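Local coordinates for protein major extracellular endoglucanase (Xanthomonas campestris pv. campestris, PDB 4TUF) that catalyses the endohydrolysis of internal 1,4-beta-glucosidic linkages in cellulose, lichenin and cereal beta-D-glucans through its family 5 catalytic domain, at residues N215-A220 with F265-G270; P235-P240 with L274-F279; Y300-G305 with R341-T346. One frame throughout, in Å; residues are numbered along the deposited sequence.

Interaction 1: residues N215-A220 with F265-G270; sequences NLQPLA and FGQFAG. With 2HP (dihydrogenphosphate ion), chain I.
Gln217, which meets Phe268 and Gln267 across the contact, holds Asn215 OD1 with two donors. Its backbone N lies 3.1 Å from Asn215 OD1, closing an Asx turn, and its NE2 lies 2.6 Å from the same Asn215 OD1. The two donors stand on opposite faces of the carboxamide plane, 56° and 37° out of it. Gln217 OE1 accepts from Thr206 N and Asn215 ND2 donates to Thr199 O, which ties both amides into the long loop between strands 192-195 and 231-238.

Leu216 and Leu219 meet Phe268, which lies in the type I turn from Gly266 to Ala269. Phe268 CG is set beside the backbone N (chi1 -64°), and the ring meets residues 216-220. Leu216 CB is 3.8 Å from Phe268 CE2 and Leu219 CB 3.8 Å from Phe268 CE1, both from the same side of the ring plane. Gln217 O and Ala220 N, themselves hydrogen-bonded, lie at the ring edge near its plane. Further along, Leu216 CD1 rests 4.0 Å from Phe265 CB and also touches Pro235. The Gln217 and Gln267 side chains cross at about a right angle, with Gln267 NE2 given to Arg263 O.

A dihydrogenphosphate ion lies near the ring plane at Phe268 CD1, its O2 3.4 Å away, and is hydrogen-bonded to Thr271 OG1. No hydrogen bond joins the two segments. The loop therefore satisfies its amides internally and with its neighbours, and meets Phe268 through leucine carbons and through backbone O and N atoms set against ring carbons, leaving Phe268 as a nonpolar wall of the ion pocket.

Interaction 2: residues P235-P240 with L274-F279; sequences PHVYGP and LLLGEF
Glu278 and His236 face each other on neighbouring parallel strands of the TIM barrel, the fold of glycosyl hydrolase family 5, and Glu278 is the nucleophile by similarity. The two strands belong to a beta-alpha-beta unit and are connected through helix 257-266. Two backbone bonds join them. Gly277 N donates to Pro235 O at 3.0 Å, and Val237 N donates to Glu278 O at 3.1 Å. The chain turns a corner at Gly277 and Glu278.

From the backbone, Glu278 CB stands 3.7 Å from the centroid of the His236 ring and 14° off its normal, a CH-pi contact over the face. The CG follows, anti to the carbonyl carbon (chi1 -68°), and passes 3.5 Å from His236 CE1. The chain stays extended, which carries CD past the ring face, 3.3 Å from His236 CE1. There the carboxylate is turned only 29° from the ring plane. Its OE1 lies at the edge of the Tyr238 ring, beside the Tyr238 hydroxyl, at a separation too short to be trusted at this resolution. OE2 forms a salt bridge with Arg58.

The His236 ND1 and Tyr238 OH are each hydrogen-bonded to Glu157 OE2, the proton donor by similarity. Both side chains thus lie beside the two presumed catalytic carboxylates, consistent with a role in positioning them, in a layout consistent with retaining family 5 enzymes.

On the side toward helix 257-266, Pro235 and Leu276 touch Phe265, and Val237 touches Trp261. Leu276 uses both methyl groups: its CD2 lies 4.1 Å from Pro235 CG, while its CD1 meets Val237 CG1 at 3.6 Å.

Interaction 3: residues Y300-G305 with R341-T346; sequences YLRSKG and RTLWGT
Two Schellman-capped helix ends meet on the outer layer of the TIM barrel, where Leu301 and Arg302 of helix 288-303 lean against Leu343 and Gly345 at the end of helix 334-344. Each motif has a glycine of positive phi at C-prime. Gly305 follows the first helix, with Ile306 N bonded to Leu301 O and Gly305 N to Arg302 O. Gly345 follows the second, with Thr346 N reaching Arg341 O at 2.9 Å and Gly345 N bonded more weakly to Thr342 O.

The buried part is leucine on leucine. Leu343 CG is anti to the backbone N (chi1 174°), and from there the CD1 branch meets Leu301 CB at 3.7 Å and Leu301 CD1 at 3.8 Å. Behind this pair lies the barrel wall, since Leu301 also touches Leu276 and Leu343 touches Phe279, while Val298 extends the seam along helix 288-303.

Nearer the surface, Arg302 folds over the other helix end. Its chain bends at chi2 (-85°) and again at chi3 (-58°), which puts CD 3.4 Å from Leu343 O and NE near Thr342 O. The guanidinium meets two carbonyl oxygens differently: Thr342 O lies over one face, whereas Leu343 O is at the edge, near the plane. A positive group beside the carbonyl end of a helix would be expected to interact favourably with its dipole. The one hydrogen bond between the segments is weak, with Arg302 NH1 3.5 Å from Leu343 O, and the same NH1 comes 3.5 Å from Gly345 CA.

In the fold
Interaction 2 lies innermost, its centre about 8 Å from that of the chain, and carries the presumed nucleophile; interactions 1 and 3 lie about 17 and 18 Å out. Phe265 connects the first two, with its CB 3.5 Å from Pro235 CG and its CE2 4.0 Å from Leu276 CD2. From the same strand, Leu276 CD1 lies 3.9 Å from Leu301 CD1, and Phe279 CZ lies 3.8 Å from Leu343 CD2, which joins interactions 2 and 3. Interactions 1 and 3 also meet, through Tyr300 and Lys304 beside Gly266. The side chains of Phe265 and Leu301 each stay about 11 Å from that of Glu278, so both outer contacts reach its strand through packing on Leu276 and Phe279.

Interaction 1: residues N215-A220 with F265-G270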
ATOM      1  N   ASN A 215      12.653  -0.103  -4.776  1.00 32.92           N
ATOM      2  CA  ASN A 215      13.735   0.696  -5.351  1.00 32.35           C
ATOM      3  C   ASN A 215      13.228   1.868  -6.178  1.00 36.62           C
ATOM      4  O   ASN A 215      12.525   1.679  -7.169  1.00 32.10           O
ATOM      5  CB  ASN A 215      14.644  -0.175  -6.220  1.00 36.40           C
ATOM      6  CG  ASN A 215      15.910   0.548  -6.662  1.00 33.80           C
ATOM      7  OD1 ASN A 215      16.284   1.580  -6.103  1.00 32.21           O
ATOM      8  ND2 ASN A 215      16.579   0.001  -7.666  1.00 27.85           N
ATOM      9  N   LEU A 216      13.609   3.078  -5.783  1.00 40.45           N
ATOM     10  CA  LEU A 216      13.204   4.274  -6.509  1.00 38.91           C
ATOM     11  C   LEU A 216      14.379   4.974  -7.195  1.00 42.46           C
ATOM     12  O   LEU A 216      14.202   6.034  -7.806  1.00 37.33           O
ATOM     13  CB  LEU A 216      12.506   5.247  -5.566  1.00 32.63           C
ATOM     14  CG  LEU A 216      11.055   4.932  -5.230  1.00 28.03           C
ATOM     15  CD1 LEU A 216      10.568   5.906  -4.182  1.00 29.50           C
ATOM     16  CD2 LEU A 216      10.206   5.021  -6.482  1.00 27.54           C
ATOM     17  N   GLN A 217      15.567   4.380  -7.096  1.00 38.44           N
ATOM     18  CA  GLN A 217      16.788   4.988  -7.632  1.00 43.86           C
ATOM     19  C   GLN A 217      16.694   5.491  -9.086  1.00 42.59           C
ATOM     20  O   GLN A 217      17.167   6.590  -9.371  1.00 44.26           O
ATOM     21  CB  GLN A 217      17.961   4.008  -7.523  1.00 40.09           C
ATOM     22  CG  GLN A 217      18.564   3.877  -6.139  1.00 34.65           C
ATOM     23  CD  GLN A 217      19.491   2.682  -6.040  1.00 42.67           C
ATOM     24  OE1 GLN A 217      20.712   2.821  -6.108  1.00 46.22           O
ATOM     25  NE2 GLN A 217      18.912   1.495  -5.895  1.00 39.75           N
ATOM     26  N   PRO A 218      16.092   4.704 -10.006  1.00 34.13           N
ATOM     27  CA  PRO A 218      16.088   5.173 -11.401  1.00 34.24           C
ATOM     28  C   PRO A 218      15.274   6.451 -11.650  1.00 41.08           C
ATOM     29  O   PRO A 218      15.375   7.030 -12.734  1.00 51.04           O
ATOM     30  CB  PRO A 218      15.470   3.993 -12.161  1.00 29.14           C
ATOM     31  CG  PRO A 218      15.746   2.809 -11.316  1.00 29.08           C
ATOM     32  CD  PRO A 218      15.599   3.316  -9.910  1.00 32.14           C
ATOM     33  N   LEU A 219      14.496   6.890 -10.667  1.00 39.63           N
ATOM     34  CA  LEU A 219      13.744   8.141 -10.777  1.00 34.90           C
ATOM     35  C   LEU A 219      14.674   9.351 -10.897  1.00 36.00           C
ATOM     36  O   LEU A 219      14.284  10.413 -11.381  1.00 37.06           O
ATOM     37  CB  LEU A 219      12.815   8.302  -9.570  1.00 29.55           C
ATOM     38  CG  LEU A 219      11.963   9.564  -9.467  1.00 37.05           C
ATOM     39  CD1 LEU A 219      11.075   9.710 -10.697  1.00 43.12           C
ATOM     40  CD2 LEU A 219      11.125   9.528  -8.202  1.00 36.40           C
ATOM     41  N   ALA A 220      15.914   9.188 -10.458  1.00 39.16           N
ATOM     42  CA  ALA A 220      16.882  10.273 -10.536  1.00 41.77           C
ATOM     43  C   ALA A 220      17.326  10.520 -11.978  1.00 44.56           C
ATOM     44  O   ALA A 220      17.714  11.631 -12.334  1.00 48.45           O
ATOM     45  CB  ALA A 220      18.082   9.971  -9.653  1.00 42.67           C
ATOM     46  N   PHE A 265      14.892   4.666  -1.196  1.00 37.80           N
ATOM     47  CA  PHE A 265      13.790   5.610  -1.308  1.00 39.19           C
ATOM     48  C   PHE A 265      13.992   6.976  -0.694  1.00 41.74           C
ATOM     49  O   PHE A 265      13.408   7.926  -1.108  1.00 38.71           O
ATOM     50  CB  PHE A 265      12.489   5.003  -0.785  1.00 36.23           C
ATOM     51  CG  PHE A 265      12.555   4.545   0.623  1.00 35.32           C
ATOM     52  CD1 PHE A 265      12.974   3.302   0.909  1.00 37.67           C
ATOM     53  CD2 PHE A 265      12.199   5.365   1.641  1.00 35.28           C
ATOM     54  CE1 PHE A 265      13.043   2.875   2.190  1.00 39.46           C
ATOM     55  CE2 PHE A 265      12.268   4.955   2.931  1.00 36.65           C
ATOM     56  CZ  PHE A 265      12.693   3.706   3.206  1.00 35.32           C
ATOM     57  N   GLY A 266      14.791   7.030   0.344  1.00 45.17           N
ATOM     58  CA  GLY A 266      14.858   8.159   1.239  1.00 46.12           C
ATOM     59  C   GLY A 266      15.339   9.434   0.635  1.00 46.40           C
ATOM     60  O   GLY A 266      14.902  10.502   0.950  1.00 46.36           O
ATOM     61  N   GLN A 267      16.297   9.291  -0.235  1.00 41.63           N
ATOM     62  CA  GLN A 267      16.907  10.437  -0.904  1.00 43.10           C
ATOM     63  C   GLN A 267      15.908  11.260  -1.720  1.00 44.50           C
ATOM     64  O   GLN A 267      16.206  12.387  -2.123  1.00 45.05           O
ATOM     65  CB  GLN A 267      18.041   9.964  -1.815  1.00 41.33           C
ATOM     66  CG  GLN A 267      17.596   8.924  -2.830  1.00 45.97           C
ATOM     67  CD  GLN A 267      18.627   8.678  -3.908  1.00 47.48           C
ATOM     68  OE1 GLN A 267      19.146   9.616  -4.511  1.00 55.28           O
ATOM     69  NE2 GLN A 267      18.931   7.413  -4.157  1.00 42.90           N
ATOM     70  N   PHE A 268      14.726  10.699  -1.966  1.00 40.81           N
ATOM     71  CA  PHE A 268      13.712  11.387  -2.755  1.00 37.11           C
ATOM     72  C   PHE A 268      12.721  12.142  -1.887  1.00 41.71           C
ATOM     73  O   PHE A 268      11.881  12.880  -2.400  1.00 48.69           O
ATOM     74  CB  PHE A 268      12.970  10.393  -3.649  1.00 34.47           C
ATOM     75  CG  PHE A 268      13.846   9.754  -4.682  1.00 38.87           C
ATOM     76  CD1 PHE A 268      14.141  10.414  -5.861  1.00 38.50           C
ATOM     77  CD2 PHE A 268      14.394   8.504  -4.466  1.00 40.43           C
ATOM     78  CE1 PHE A 268      14.956   9.839  -6.808  1.00 37.27           C
ATOM     79  CE2 PHE A 268      15.211   7.923  -5.413  1.00 44.13           C
ATOM     80  CZ  PHE A 268      15.493   8.593  -6.585  1.00 42.52           C
ATOM     81  N   ALA A 269      12.833  11.975  -0.573  1.00 41.47           N
ATOM     82  CA  ALA A 269      11.867  12.556   0.360  1.00 38.34           C
ATOM     83  C   ALA A 269      11.859  14.073   0.320  1.00 41.08           C
ATOM     84  O   ALA A 269      10.824  14.693   0.543  1.00 49.95           O
ATOM     85  CB  ALA A 269      12.147  12.082   1.773  1.00 37.45           C
ATOM     86  N   GLY A 270      13.015  14.664   0.036  1.00 46.47           N
ATOM     87  CA  GLY A 270      13.166  16.107   0.075  1.00 45.89           C
ATOM     88  C   GLY A 270      12.575  16.834  -1.115  1.00 51.70           C
ATOM     89  O   GLY A 270      12.363  18.045  -1.060  1.00 55.18           O
TER
HETATM   90  P   2HP I 405      15.054  14.193  -7.955  1.00118.76           P
HETATM   91  O1  2HP I 405      14.909  15.692  -8.092  1.00117.34           O
HETATM   92  O2  2HP I 405      14.345  13.743  -6.701  1.00118.63           O
HETATM   93  O3  2HP I 405      14.438  13.514  -9.156  1.00120.55           O
HETATM   94  O4  2HP I 405      16.516  13.816  -7.871  1.00117.05           O

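Interaction 2: residues P235-P240 with L274-F279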
ATOM      1  N   PRO A 235       6.990   3.491  -1.941  1.00 33.10           N
ATOM      2  CA  PRO A 235       7.724   2.228  -1.987  1.00 32.62           C
ATOM      3  C   PRO A 235       7.398   1.338  -0.791  1.00 39.89           C
ATOM      4  O   PRO A 235       6.754   1.783   0.162  1.00 43.01           O
ATOM      5  CB  PRO A 235       9.184   2.674  -1.947  1.00 26.08           C
ATOM      6  CG  PRO A 235       9.148   3.941  -1.178  1.00 26.01           C
ATOM      7  CD  PRO A 235       7.862   4.619  -1.564  1.00 31.14           C
ATOM      8  N   HIS A 236       7.841   0.091  -0.853  1.00 32.47           N
ATOM      9  CA  HIS A 236       7.693  -0.828   0.259  1.00 31.32           C
ATOM     10  C   HIS A 236       9.062  -1.130   0.853  1.00 34.46           C
ATOM     11  O   HIS A 236      10.081  -1.047   0.166  1.00 38.14           O
ATOM     12  CB  HIS A 236       7.020  -2.126  -0.193  1.00 27.37           C
ATOM     13  CG  HIS A 236       5.635  -1.941  -0.729  1.00 34.10           C
ATOM     14  ND1 HIS A 236       4.804  -3.003  -1.014  1.00 30.09           N
ATOM     15  CD2 HIS A 236       4.934  -0.821  -1.029  1.00 31.47           C
ATOM     16  CE1 HIS A 236       3.651  -2.545  -1.473  1.00 39.40           C
ATOM     17  NE2 HIS A 236       3.704  -1.224  -1.491  1.00 34.77           N
ATOM     18  N   VAL A 237       9.083  -1.491   2.128  1.00 32.61           N
ATOM     19  CA  VAL A 237      10.304  -1.970   2.753  1.00 35.70           C
ATOM     20  C   VAL A 237       9.944  -2.931   3.882  1.00 37.52           C
ATOM     21  O   VAL A 237       8.975  -2.708   4.605  1.00 38.24           O
ATOM     22  CB  VAL A 237      11.164  -0.800   3.281  1.00 39.36           C
ATOM     23  CG1 VAL A 237      10.331   0.136   4.127  1.00 40.75           C
ATOM     24  CG2 VAL A 237      12.364  -1.311   4.060  1.00 39.40           C
ATOM     25  N   TYR A 238      10.705  -4.013   4.014  1.00 37.79           N
ATOM     26  CA  TYR A 238      10.473  -4.983   5.077  1.00 36.51           C
ATOM     27  C   TYR A 238      11.770  -5.327   5.809  1.00 47.55           C
ATOM     28  O   TYR A 238      12.852  -4.867   5.426  1.00 52.54           O
ATOM     29  CB  TYR A 238       9.845  -6.252   4.516  1.00 42.93           C
ATOM     30  CG  TYR A 238       8.659  -5.998   3.624  1.00 45.33           C
ATOM     31  CD1 TYR A 238       7.377  -5.912   4.149  1.00 42.94           C
ATOM     32  CD2 TYR A 238       8.820  -5.842   2.253  1.00 47.55           C
ATOM     33  CE1 TYR A 238       6.291  -5.670   3.333  1.00 45.16           C
ATOM     34  CE2 TYR A 238       7.741  -5.606   1.430  1.00 51.59           C
ATOM     35  CZ  TYR A 238       6.479  -5.524   1.978  1.00 55.09           C
ATOM     36  OH  TYR A 238       5.396  -5.289   1.167  1.00 66.50           O
ATOM     37  N   GLY A 239      11.652  -6.132   6.862  1.00 46.67           N
ATOM     38  CA  GLY A 239      12.785  -6.485   7.695  1.00 37.95           C
ATOM     39  C   GLY A 239      13.137  -7.961   7.663  1.00 44.16           C
ATOM     40  O   GLY A 239      12.704  -8.697   6.773  1.00 44.92           O
ATOM     41  N   PRO A 240      13.921  -8.404   8.655  1.00 50.86           N
ATOM     42  CA  PRO A 240      14.555  -9.728   8.706  1.00 53.78           C
ATOM     43  C   PRO A 240      13.602 -10.908   8.515  1.00 55.97           C
ATOM     44  O   PRO A 240      14.035 -11.931   7.984  1.00 59.74           O
ATOM     45  CB  PRO A 240      15.166  -9.764  10.110  1.00 56.74           C
ATOM     46  CG  PRO A 240      15.398  -8.336  10.450  1.00 55.82           C
ATOM     47  CD  PRO A 240      14.246  -7.594   9.842  1.00 51.82           C
ATOM     48  N   LEU A 274       6.370  11.583  -0.226  1.00 45.02           N
ATOM     49  CA  LEU A 274       6.735  10.184  -0.060  1.00 36.01           C
ATOM     50  C   LEU A 274       6.241   9.600   1.256  1.00 40.66           C
ATOM     51  O   LEU A 274       6.245  10.258   2.295  1.00 46.45           O
ATOM     52  CB  LEU A 274       8.253  10.025  -0.168  1.00 48.29           C
ATOM     53  CG  LEU A 274       8.857   8.621  -0.275  1.00 45.79           C
ATOM     54  CD1 LEU A 274      10.143   8.670  -1.084  1.00 43.74           C
ATOM     55  CD2 LEU A 274       9.127   8.020   1.101  1.00 41.35           C
ATOM     56  N   LEU A 275       5.800   8.353   1.183  1.00 44.14           N
ATOM     57  CA  LEU A 275       5.447   7.568   2.353  1.00 43.30           C
ATOM     58  C   LEU A 275       5.645   6.094   2.008  1.00 48.06           C
ATOM     59  O   LEU A 275       5.844   5.753   0.845  1.00 57.18           O
ATOM     60  CB  LEU A 275       4.005   7.850   2.793  1.00 42.21           C
ATOM     61  CG  LEU A 275       2.858   7.821   1.770  1.00 39.42           C
ATOM     62  CD1 LEU A 275       2.553   6.424   1.253  1.00 40.66           C
ATOM     63  CD2 LEU A 275       1.603   8.429   2.378  1.00 35.41           C
ATOM     64  N   LEU A 276       5.582   5.220   3.003  1.00 45.46           N
ATOM     65  CA  LEU A 276       5.663   3.790   2.731  1.00 37.55           C
ATOM     66  C   LEU A 276       4.277   3.162   2.536  1.00 35.99           C
ATOM     67  O   LEU A 276       3.412   3.262   3.401  1.00 38.60           O
ATOM     68  CB  LEU A 276       6.403   3.086   3.860  1.00 32.11           C
ATOM     69  CG  LEU A 276       7.836   3.554   4.057  1.00 38.32           C
ATOM     70  CD1 LEU A 276       8.444   2.908   5.294  1.00 37.41           C
ATOM     71  CD2 LEU A 276       8.646   3.240   2.818  1.00 30.46           C
ATOM     72  N   GLY A 277       4.074   2.513   1.395  1.00 38.01           N
ATOM     73  CA  GLY A 277       2.832   1.809   1.135  1.00 37.47           C
ATOM     74  C   GLY A 277       2.689   0.566   1.994  1.00 38.96           C
ATOM     75  O   GLY A 277       1.590   0.218   2.423  1.00 44.42           O
ATOM     76  N   GLU A 278       3.805  -0.112   2.237  1.00 39.75           N
ATOM     77  CA  GLU A 278       3.837  -1.263   3.133  1.00 38.06           C
ATOM     78  C   GLU A 278       5.146  -1.301   3.908  1.00 38.53           C
ATOM     79  O   GLU A 278       6.229  -1.208   3.327  1.00 43.30           O
ATOM     80  CB  GLU A 278       3.672  -2.576   2.359  1.00 38.27           C
ATOM     81  CG  GLU A 278       2.304  -2.800   1.742  1.00 40.83           C
ATOM     82  CD  GLU A 278       2.225  -4.116   0.997  1.00 47.99           C
ATOM     83  OE1 GLU A 278       3.103  -4.969   1.231  1.00 58.75           O
ATOM     84  OE2 GLU A 278       1.296  -4.301   0.178  1.00 49.91           O
ATOM     85  N   PHE A 279       5.038  -1.435   5.222  1.00 35.48           N
ATOM     86  CA  PHE A 279       6.186  -1.747   6.061  1.00 36.59           C
ATOM     87  C   PHE A 279       5.686  -2.459   7.317  1.00 42.91           C
ATOM     88  O   PHE A 279       4.547  -2.246   7.751  1.00 42.60           O
ATOM     89  CB  PHE A 279       6.973  -0.486   6.416  1.00 40.01           C
ATOM     90  CG  PHE A 279       6.255   0.437   7.357  1.00 40.37           C
ATOM     91  CD1 PHE A 279       5.289   1.314   6.888  1.00 36.43           C
ATOM     92  CD2 PHE A 279       6.553   0.436   8.710  1.00 35.87           C
ATOM     93  CE1 PHE A 279       4.629   2.166   7.755  1.00 40.70           C
ATOM     94  CE2 PHE A 279       5.898   1.287   9.582  1.00 35.52           C
ATOM     95  CZ  PHE A 279       4.936   2.152   9.106  1.00 39.60           C
TER

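Interaction 3: residues Y300-G305 with R341-T346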
ATOM      1  N   TYR A 300      14.353   6.677  11.550  1.00 52.48           N
ATOM      2  CA  TYR A 300      14.833   7.232  10.285  1.00 46.69           C
ATOM      3  C   TYR A 300      13.737   7.998   9.547  1.00 51.05           C
ATOM      4  O   TYR A 300      13.986   9.066   8.992  1.00 51.81           O
ATOM      5  CB  TYR A 300      15.391   6.125   9.391  1.00 41.63           C
ATOM      6  CG  TYR A 300      15.682   6.574   7.980  1.00 42.33           C
ATOM      7  CD1 TYR A 300      16.842   7.277   7.680  1.00 41.62           C
ATOM      8  CD2 TYR A 300      14.796   6.297   6.944  1.00 38.11           C
ATOM      9  CE1 TYR A 300      17.111   7.696   6.392  1.00 41.37           C
ATOM     10  CE2 TYR A 300      15.057   6.713   5.650  1.00 37.88           C
ATOM     11  CZ  TYR A 300      16.217   7.409   5.381  1.00 44.95           C
ATOM     12  OH  TYR A 300      16.481   7.825   4.101  1.00 48.19           O
ATOM     13  N   LEU A 301      12.528   7.445   9.538  1.00 54.33           N
ATOM     14  CA  LEU A 301      11.390   8.108   8.910  1.00 49.00           C
ATOM     15  C   LEU A 301      11.126   9.474   9.544  1.00 56.86           C
ATOM     16  O   LEU A 301      10.963  10.471   8.835  1.00 56.29           O
ATOM     17  CB  LEU A 301      10.140   7.233   9.005  1.00 45.61           C
ATOM     18  CG  LEU A 301      10.077   5.999   8.104  1.00 42.53           C
ATOM     19  CD1 LEU A 301       8.828   5.175   8.403  1.00 38.01           C
ATOM     20  CD2 LEU A 301      10.116   6.407   6.645  1.00 36.44           C
ATOM     21  N   ARG A 302      11.093   9.517  10.876  1.00 57.72           N
ATOM     22  CA  ARG A 302      10.892  10.767  11.606  1.00 58.82           C
ATOM     23  C   ARG A 302      11.932  11.814  11.206  1.00 63.02           C
ATOM     24  O   ARG A 302      11.619  13.000  11.081  1.00 65.17           O
ATOM     25  CB  ARG A 302      10.956  10.529  13.118  1.00 59.45           C
ATOM     26  CG  ARG A 302       9.860   9.628  13.688  1.00 58.13           C
ATOM     27  CD  ARG A 302       8.592  10.402  14.003  1.00 59.79           C
ATOM     28  NE  ARG A 302       8.843  11.489  14.946  1.00 62.32           N
ATOM     29  CZ  ARG A 302       7.952  12.424  15.265  1.00 59.55           C
ATOM     30  NH1 ARG A 302       6.741  12.409  14.717  1.00 50.86           N
ATOM     31  NH2 ARG A 302       8.275  13.377  16.130  1.00 59.42           N
ATOM     32  N   SER A 303      13.166  11.366  10.990  1.00 60.37           N
ATOM     33  CA  SER A 303      14.268  12.267  10.671  1.00 57.61           C
ATOM     34  C   SER A 303      14.174  12.806   9.242  1.00 58.56           C
ATOM     35  O   SER A 303      14.698  13.879   8.935  1.00 51.64           O
ATOM     36  CB  SER A 303      15.608  11.558  10.873  1.00 50.03           C
ATOM     37  OG  SER A 303      15.858  10.621   9.840  1.00 50.31           O
ATOM     38  N   LYS A 304      13.509  12.059   8.366  1.00 52.84           N
ATOM     39  CA  LYS A 304      13.322  12.498   6.989  1.00 47.54           C
ATOM     40  C   LYS A 304      12.052  13.336   6.849  1.00 48.08           C
ATOM     41  O   LYS A 304      11.639  13.667   5.739  1.00 50.51           O
ATOM     42  CB  LYS A 304      13.269  11.295   6.041  1.00 45.77           C
ATOM     43  CG  LYS A 304      14.580  10.527   5.933  1.00 46.95           C
ATOM     44  CD  LYS A 304      15.724  11.412   5.445  1.00 51.59           C
ATOM     45  CE  LYS A 304      15.526  11.850   3.997  1.00 56.31           C
ATOM     46  NZ  LYS A 304      16.645  12.721   3.520  1.00 61.45           N
ATOM     47  N   GLY A 305      11.436  13.674   7.979  1.00 48.51           N
ATOM     48  CA  GLY A 305      10.238  14.494   7.986  1.00 48.56           C
ATOM     49  C   GLY A 305       8.994  13.709   7.619  1.00 49.41           C
ATOM     50  O   GLY A 305       7.962  14.289   7.277  1.00 47.50           O
ATOM     51  N   ARG A 341       2.315   5.047  16.888  1.00 45.85           N
ATOM     52  CA  ARG A 341       1.981   6.354  17.446  1.00 47.32           C
ATOM     53  C   ARG A 341       3.236   7.203  17.583  1.00 52.66           C
ATOM     54  O   ARG A 341       3.186   8.426  17.452  1.00 55.08           O
ATOM     55  CB  ARG A 341       1.271   6.210  18.791  1.00 42.96           C
ATOM     56  CG  ARG A 341      -0.075   5.517  18.667  1.00 45.17           C
ATOM     57  CD  ARG A 341      -0.898   5.596  19.934  1.00 48.15           C
ATOM     58  NE  ARG A 341      -2.143   4.839  19.805  1.00 51.22           N
ATOM     59  CZ  ARG A 341      -2.368   3.660  20.376  1.00 51.12           C
ATOM     60  NH1 ARG A 341      -1.439   3.093  21.137  1.00 52.73           N
ATOM     61  NH2 ARG A 341      -3.529   3.052  20.194  1.00 49.76           N
ATOM     62  N   THR A 342       4.362   6.543  17.829  1.00 49.85           N
ATOM     63  CA  THR A 342       5.651   7.214  17.851  1.00 46.83           C
ATOM     64  C   THR A 342       5.945   7.821  16.485  1.00 48.34           C
ATOM     65  O   THR A 342       6.317   8.986  16.384  1.00 53.45           O
ATOM     66  CB  THR A 342       6.778   6.249  18.249  1.00 46.79           C
ATOM     67  OG1 THR A 342       6.665   5.941  19.643  1.00 47.47           O
ATOM     68  CG2 THR A 342       8.145   6.871  17.979  1.00 44.06           C
ATOM     69  N   LEU A 343       5.762   7.020  15.439  1.00 49.24           N
ATOM     70  CA  LEU A 343       5.932   7.481  14.065  1.00 47.89           C
ATOM     71  C   LEU A 343       4.988   8.635  13.741  1.00 48.02           C
ATOM     72  O   LEU A 343       5.397   9.632  13.149  1.00 53.00           O
ATOM     73  CB  LEU A 343       5.703   6.330  13.082  1.00 41.14           C
ATOM     74  CG  LEU A 343       5.713   6.705  11.596  1.00 44.07           C
ATOM     75  CD1 LEU A 343       7.103   7.149  11.163  1.00 44.53           C
ATOM     76  CD2 LEU A 343       5.213   5.559  10.730  1.00 41.71           C
ATOM     77  N   TRP A 344       3.727   8.496  14.141  1.00 45.25           N
ATOM     78  CA  TRP A 344       2.701   9.493  13.839  1.00 48.73           C
ATOM     79  C   TRP A 344       2.894  10.811  14.592  1.00 55.63           C
ATOM     80  O   TRP A 344       2.382  11.848  14.168  1.00 62.99           O
ATOM     81  CB  TRP A 344       1.314   8.941  14.161  1.00 41.14           C
ATOM     82  CG  TRP A 344       0.931   7.723  13.386  1.00 42.62           C
ATOM     83  CD1 TRP A 344       1.483   7.277  12.219  1.00 39.83           C
ATOM     84  CD2 TRP A 344      -0.095   6.781  13.731  1.00 45.06           C
ATOM     85  NE1 TRP A 344       0.860   6.118  11.813  1.00 38.67           N
ATOM     86  CE2 TRP A 344      -0.110   5.792  12.727  1.00 44.20           C
ATOM     87  CE3 TRP A 344      -1.004   6.680  14.794  1.00 46.64           C
ATOM     88  CZ2 TRP A 344      -0.998   4.714  12.754  1.00 46.96           C
ATOM     89  CZ3 TRP A 344      -1.888   5.611  14.817  1.00 44.12           C
ATOM     90  CH2 TRP A 344      -1.878   4.643  13.802  1.00 45.82           C
ATOM     91  N   GLY A 345       3.617  10.770  15.709  1.00 51.39           N
ATOM     92  CA  GLY A 345       3.812  11.955  16.527  1.00 59.82           C
ATOM     93  C   GLY A 345       2.635  12.190  17.457  1.00 74.08           C
ATOM     94  O   GLY A 345       2.249  13.331  17.722  1.00 78.21           O
ATOM     95  N   THR A 346       2.069  11.094  17.956  1.00 79.29           N
ATOM     96  CA  THR A 346       0.878  11.143  18.799  1.00 86.37           C
ATOM     97  C   THR A 346       1.089  10.412  20.128  1.00 84.89           C
ATOM     98  O   THR A 346       1.827  10.874  20.999  1.00 81.53           O
ATOM     99  CB  THR A 346      -0.341  10.527  18.074  1.00 87.61           C
ATOM    100  OG1 THR A 346      -0.034   9.184  17.675  1.00 87.96           O
ATOM    101  CG2 THR A 346      -0.705  11.344  16.838  1.00 82.13           C
TER